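Local coordinates for protein hydratase ChsH2 (Mycobacterium tuberculosis SUMu008, PDB 4W78) that probably hydrates an enoyl-CoA intermediate of cholesterol side-chain breakdown, as a MaoC-like hydratase working in complex with ChsH1, at residues D32-D36 and I48-I52; L78-W84 and G115-A120. All coordinates share one frame; numbering follows the deposited sequence.

Interaction 1 of 2, residues D32-D36 and I48-I52; sequences DVHHD and IFVNI. With CD (cadmium ion), chain B.
His34 reaches across to Phe49 and Asn51 in a loop-to-loop contact beside the hot-dog core of this MaoC-like subunit, and the spacing of Asp29 and His34 resembles the Asp-x4-His hydratase motif of that family. Both imidazole nitrogens are engaged. ND1 of His34 donates to Phe49 O at 2.8 Å, the acceptor lying close to the ring plane and the N-H...O angle being 158°. With the ring's rotation fixed in this way, NE2 of His34 turns to the cadmium ion at 2.4 Å. Asp29 also binds the metal, and two waters fill further positions.

The imidazole is sandwiched: Val33 CG2 sits over the centre of one face, while Asn51 CB presses on the other, 3.4 Å from the ring centroid in a CH-pi contact. Asn51 carries CG between its backbone N and carbonyl carbon (chi1 76°), which leads the amide away from the ring; OD1 bonds to Thr54 OG1 and the side chain N-caps helix 52-67, while ND2 donates to Asp29 OD2 and Thr27 OG1. Asn51 is thus second shell to the metal, probably steadying its carboxylate ligand while packing on its imidazole ligand.

His34 and Phe49 make an offset edge-to-face pair, the imidazole edge toward the phenyl face, planes at 86°, and Phe49 CZ packs on Val33 CG2 at 3.5 Å. Between the backbones the bonding is poorer: Phe49 N reaches Val33 O by a weak 3.5 Å bond, and Ile48 CA-H points at the same oxygen. Asp36 OD1 caps Lys39 N of helix 37-42, and His35 NE2 bonds to Thr18 OG1 of the second subunit. His34 O, buried with no polar partner, meets instead Ile48 CB at 3.9 Å.

Interaction 2 of 2, residues L78-W84 and G115-A120; sequences LRLGVPW and GDHVTA
Arg79 and Thr119 form the hydrogen-bonded pair of an antiparallel ladder, flanked by the non-hydrogen-bonded pairs Leu78-Ala120 and Leu80-Val118. Backbone bonds run from Arg79 N to Thr119 O (2.9 Å), from Thr119 N back to Arg79 O and, past the last regular pair, from Gly81 N to His117 O and Val82 N to Asp116 O. A water joins Arg79 O to Thr119 OG1.

The polar side-chain bond is that of His117, whose ND1 donates to Val82 O at 2.7 Å, in both the ring plane and the carbonyl plane; its NE2 is hydrogen-bonded to Asp55 OD1. Asp116 is salt-bridged to Arg111.

Aromatic packing centres on the same imidazole. Trp84 CB lies 3.6 Å from the ring centroid, Leu80 CD2 is over the opposite face, and the edge of the Trp84 indole points at the face of the imidazole (edge-to-face, planes 71° apart).

Apolar contacts join Leu78 CB to Ala120 CB at 3.7 Å and Leu80 CD2 to Val118 CG2.

His117 and Val118 form a classic beta bulge opposite Gly110 of strand 103-111; Leu78, Leu80 and Trp84 pack on helix 52-67, and an antiparallel ChsH1 strand continues the sheet beyond Leu78 and Arg79.

Overall arrangement
Following the N-terminal strand 7-14 and helix 17-26, interaction 1 closes a short loop around helix 37-42, bringing 48-52 back to 32-36 where helix 52-67 begins. The chain then runs through that helix into strand 72-80, where interaction 2 opens. Its return partner, 116-125, comes only after strands 89-100 and 103-111. The two contacts are therefore in series, neither nested nor crossed, with centres about 15 Å apart. They still meet: Val50 N probably hydrogen-bonds to Trp84 O at 3.0 Å, and Ile52 packs on Leu78 and Leu80. The metal-bearing loops are thereby tied to strand 72-80, the outermost of this chain, and to the loop after it.

Interaction 1 of 2, residues D32-D36 and I48-I52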
loop_
_atom_site.group_PDB
_atom_site.type_symbol
_atom_site.label_atom_id
_atom_site.label_comp_id
_atom_site.label_asym_id
_atom_site.label_seq_id
_atom_site.Cartn_x
_atom_site.Cartn_y
_atom_site.Cartn_z
ATOM N N ASP F 32 8.414 5.725 9.240
ATOM C CA ASP F 32 7.911 7.052 8.901
ATOM C C ASP F 32 8.759 7.826 7.879
ATOM O O ASP F 32 8.219 8.540 7.035
ATOM C CB ASP F 32 7.636 7.869 10.176
ATOM C CG ASP F 32 8.792 7.854 11.174
ATOM O OD1 ASP F 32 9.953 7.559 10.807
ATOM O OD2 ASP F 32 8.522 8.177 12.360
ATOM N N VAL F 33 10.076 7.650 7.926
ATOM C CA VAL F 33 10.979 8.436 7.089
ATOM C C VAL F 33 10.797 8.219 5.581
ATOM O O VAL F 33 11.295 9.021 4.785
ATOM C CB VAL F 33 12.453 8.186 7.469
ATOM C CG1 VAL F 33 12.731 8.626 8.897
ATOM C CG2 VAL F 33 12.814 6.705 7.260
ATOM N N HIS F 34 10.102 7.154 5.173
ATOM C CA HIS F 34 9.913 6.936 3.740
ATOM C C HIS F 34 8.611 7.524 3.202
ATOM O O HIS F 34 8.383 7.510 1.988
ATOM C CB HIS F 34 9.965 5.438 3.387
ATOM C CG HIS F 34 11.131 4.727 3.987
ATOM N ND1 HIS F 34 12.441 5.094 3.749
ATOM C CD2 HIS F 34 11.182 3.689 4.850
ATOM C CE1 HIS F 34 13.248 4.313 4.443
ATOM N NE2 HIS F 34 12.507 3.463 5.125
ATOM N N HIS F 35 7.747 8.035 4.080
ATOM C CA HIS F 35 6.480 8.597 3.611
ATOM C C HIS F 35 6.017 9.834 4.384
ATOM O O HIS F 35 5.051 10.483 3.990
ATOM C CB HIS F 35 5.377 7.543 3.651
ATOM C CG HIS F 35 5.061 7.075 5.037
ATOM N ND1 HIS F 35 5.579 5.908 5.554
ATOM C CD2 HIS F 35 4.310 7.627 6.020
ATOM C CE1 HIS F 35 5.154 5.760 6.797
ATOM N NE2 HIS F 35 4.388 6.791 7.107
ATOM N N ASP F 36 6.688 10.159 5.485
ATOM C CA ASP F 36 6.312 11.299 6.306
ATOM C C ASP F 36 7.482 12.282 6.280
ATOM O O ASP F 36 8.487 12.080 6.957
ATOM C CB ASP F 36 6.038 10.804 7.738
ATOM C CG ASP F 36 5.603 11.906 8.695
ATOM O OD1 ASP F 36 5.873 13.098 8.441
ATOM O OD2 ASP F 36 4.995 11.569 9.741
ATOM N N ILE F 48 11.688 12.816 2.586
ATOM C CA ILE F 48 11.518 11.377 2.516
ATOM C C ILE F 48 12.540 10.791 1.538
ATOM O O ILE F 48 13.000 11.467 0.617
ATOM C CB ILE F 48 10.099 10.982 2.086
ATOM C CG1 ILE F 48 9.772 11.508 0.690
ATOM C CG2 ILE F 48 9.083 11.500 3.125
ATOM C CD1 ILE F 48 8.465 10.944 0.134
ATOM N N PHE F 49 12.905 9.537 1.776
ATOM C CA PHE F 49 13.934 8.896 0.966
ATOM C C PHE F 49 13.606 7.429 0.764
ATOM O O PHE F 49 12.893 6.809 1.561
ATOM C CB PHE F 49 15.338 9.070 1.570
ATOM C CG PHE F 49 15.464 8.603 2.995
ATOM C CD1 PHE F 49 15.778 7.276 3.289
ATOM C CD2 PHE F 49 15.306 9.499 4.041
ATOM C CE1 PHE F 49 15.916 6.852 4.604
ATOM C CE2 PHE F 49 15.436 9.077 5.360
ATOM C CZ PHE F 49 15.746 7.758 5.639
ATOM N N VAL F 50 14.152 6.901 -0.326
ATOM C CA VAL F 50 13.907 5.517 -0.741
ATOM C C VAL F 50 14.497 4.532 0.265
ATOM O O VAL F 50 15.605 4.740 0.778
ATOM C CB VAL F 50 14.535 5.299 -2.136
ATOM C CG1 VAL F 50 14.466 3.822 -2.573
ATOM C CG2 VAL F 50 13.860 6.175 -3.175
ATOM N N ASN F 51 13.770 3.441 0.537
ATOM C CA ASN F 51 14.227 2.453 1.527
ATOM C C ASN F 51 15.134 1.386 0.912
ATOM O O ASN F 51 15.253 1.284 -0.316
ATOM C CB ASN F 51 13.044 1.809 2.280
ATOM C CG ASN F 51 12.287 0.771 1.443
ATOM O OD1 ASN F 51 12.324 0.799 0.223
ATOM N ND2 ASN F 51 11.622 -0.161 2.113
ATOM N N ILE F 52 15.786 0.593 1.747
ATOM C CA ILE F 52 16.806 -0.314 1.230
ATOM C C ILE F 52 16.183 -1.528 0.529
ATOM O O ILE F 52 16.802 -2.106 -0.364
ATOM C CB ILE F 52 17.834 -0.700 2.326
ATOM C CG1 ILE F 52 19.110 -1.288 1.687
ATOM C CG2 ILE F 52 17.208 -1.623 3.363
ATOM C CD1 ILE F 52 20.258 -1.350 2.679
HETATM CD CD CD B . 13.070 1.483 6.280
HETATM O O HOH W 1 13.934 2.656 8.108
HETATM O O HOH W 2 12.950 -0.453 7.983
#

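Interaction 2 of 2, residues L78-W84 and G115-A120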
loop_
_atom_site.group_PDB
_atom_site.type_symbol
_atom_site.label_atom_id
_atom_site.label_comp_id
_atom_site.label_asym_id
_atom_site.label_seq_id
_atom_site.Cartn_x
_atom_site.Cartn_y
_atom_site.Cartn_z
ATOM N N LEU F 78 24.707 -4.852 -1.604
ATOM C CA LEU F 78 24.804 -3.441 -1.920
ATOM C C LEU F 78 25.217 -2.585 -0.742
ATOM O O LEU F 78 25.084 -2.983 0.425
ATOM C CB LEU F 78 23.507 -2.926 -2.555
ATOM C CG LEU F 78 22.211 -3.087 -1.758
ATOM C CD1 LEU F 78 22.049 -1.954 -0.759
ATOM C CD2 LEU F 78 21.021 -3.142 -2.699
ATOM N N ARG F 79 25.743 -1.421 -1.074
ATOM C CA ARG F 79 26.088 -0.450 -0.062
ATOM C C ARG F 79 25.539 0.902 -0.491
ATOM O O ARG F 79 25.619 1.289 -1.662
ATOM C CB ARG F 79 27.602 -0.404 0.159
ATOM C CG ARG F 79 28.424 -0.063 -1.056
ATOM C CD ARG F 79 29.884 0.205 -0.664
ATOM N NE ARG F 79 30.692 0.507 -1.838
ATOM C CZ ARG F 79 31.999 0.731 -1.821
ATOM N NH1 ARG F 79 32.674 0.702 -0.675
ATOM N NH2 ARG F 79 32.632 0.991 -2.955
ATOM N N LEU F 80 24.954 1.614 0.464
ATOM C CA LEU F 80 24.360 2.897 0.165
ATOM C C LEU F 80 25.371 4.006 0.392
ATOM O O LEU F 80 26.223 3.917 1.275
ATOM C CB LEU F 80 23.098 3.105 1.004
ATOM C CG LEU F 80 22.026 2.040 0.730
ATOM C CD1 LEU F 80 20.780 2.305 1.536
ATOM C CD2 LEU F 80 21.691 1.969 -0.775
ATOM N N GLY F 81 25.280 5.034 -0.439
ATOM C CA GLY F 81 26.091 6.224 -0.288
ATOM C C GLY F 81 25.159 7.350 0.104
ATOM O O GLY F 81 24.655 7.392 1.222
ATOM N N VAL F 82 24.910 8.263 -0.824
ATOM C CA VAL F 82 24.045 9.395 -0.532
ATOM C C VAL F 82 22.592 8.941 -0.578
ATOM O O VAL F 82 22.268 7.951 -1.231
ATOM C CB VAL F 82 24.296 10.561 -1.516
ATOM C CG1 VAL F 82 25.748 11.006 -1.448
ATOM C CG2 VAL F 82 23.922 10.160 -2.934
ATOM N N PRO F 83 21.707 9.643 0.137
ATOM C CA PRO F 83 20.288 9.276 0.115
ATOM C C PRO F 83 19.637 9.552 -1.239
ATOM O O PRO F 83 20.111 10.401 -2.004
ATOM C CB PRO F 83 19.663 10.164 1.206
ATOM C CG PRO F 83 20.817 10.652 2.021
ATOM C CD PRO F 83 21.981 10.742 1.073
ATOM N N TRP F 84 18.578 8.810 -1.532
ATOM C CA TRP F 84 17.741 9.098 -2.684
ATOM C C TRP F 84 16.492 9.808 -2.164
ATOM O O TRP F 84 15.535 9.171 -1.701
ATOM C CB TRP F 84 17.392 7.811 -3.440
ATOM C CG TRP F 84 16.625 8.026 -4.707
ATOM C CD1 TRP F 84 16.133 9.214 -5.212
ATOM C CD2 TRP F 84 16.275 7.021 -5.645
ATOM N NE1 TRP F 84 15.490 8.987 -6.407
ATOM C CE2 TRP F 84 15.566 7.645 -6.693
ATOM C CE3 TRP F 84 16.511 5.648 -5.711
ATOM C CZ2 TRP F 84 15.084 6.935 -7.793
ATOM C CZ3 TRP F 84 16.027 4.946 -6.801
ATOM C CH2 TRP F 84 15.320 5.591 -7.824
ATOM N N GLY F 115 25.772 12.408 -5.710
ATOM C CA GLY F 115 26.794 11.380 -5.718
ATOM C C GLY F 115 26.261 9.987 -5.967
ATOM O O GLY F 115 25.172 9.817 -6.516
ATOM N N ASP F 116 27.040 8.985 -5.571
ATOM C CA ASP F 116 26.626 7.595 -5.708
ATOM C C ASP F 116 25.644 7.236 -4.606
ATOM O O ASP F 116 25.974 7.302 -3.427
ATOM C CB ASP F 116 27.826 6.646 -5.645
ATOM C CG ASP F 116 28.762 6.797 -6.834
ATOM O OD1 ASP F 116 28.417 7.513 -7.799
ATOM O OD2 ASP F 116 29.849 6.187 -6.806
ATOM N N HIS F 117 24.436 6.862 -5.000
ATOM C CA HIS F 117 23.410 6.481 -4.049
ATOM C C HIS F 117 23.528 5.012 -3.670
ATOM O O HIS F 117 23.386 4.646 -2.515
ATOM C CB HIS F 117 22.024 6.738 -4.638
ATOM C CG HIS F 117 20.934 6.004 -3.928
ATOM N ND1 HIS F 117 20.631 6.223 -2.601
ATOM C CD2 HIS F 117 20.094 5.029 -4.350
ATOM C CE1 HIS F 117 19.640 5.422 -2.240
ATOM N NE2 HIS F 117 19.295 4.693 -3.288
ATOM N N VAL F 118 23.776 4.162 -4.658
ATOM C CA VAL F 118 23.900 2.740 -4.385
ATOM C C VAL F 118 24.993 2.116 -5.250
ATOM O O VAL F 118 25.157 2.463 -6.415
ATOM C CB VAL F 118 22.543 1.998 -4.539
ATOM C CG1 VAL F 118 22.000 2.114 -5.948
ATOM C CG2 VAL F 118 22.664 0.527 -4.102
ATOM N N THR F 119 25.765 1.226 -4.643
ATOM C CA THR F 119 26.780 0.458 -5.350
ATOM C C THR F 119 26.517 -1.000 -5.034
ATOM O O THR F 119 26.427 -1.389 -3.855
ATOM C CB THR F 119 28.184 0.870 -4.895
ATOM O OG1 THR F 119 28.355 2.273 -5.136
ATOM C CG2 THR F 119 29.256 0.104 -5.653
ATOM N N ALA F 120 26.359 -1.818 -6.072
ATOM C CA ALA F 120 25.910 -3.182 -5.847
ATOM C C ALA F 120 26.671 -4.180 -6.690
ATOM O O ALA F 120 27.206 -3.849 -7.743
ATOM C CB ALA F 120 24.425 -3.306 -6.123
HETATM O O HOH W 3 27.195 3.686 -2.953
#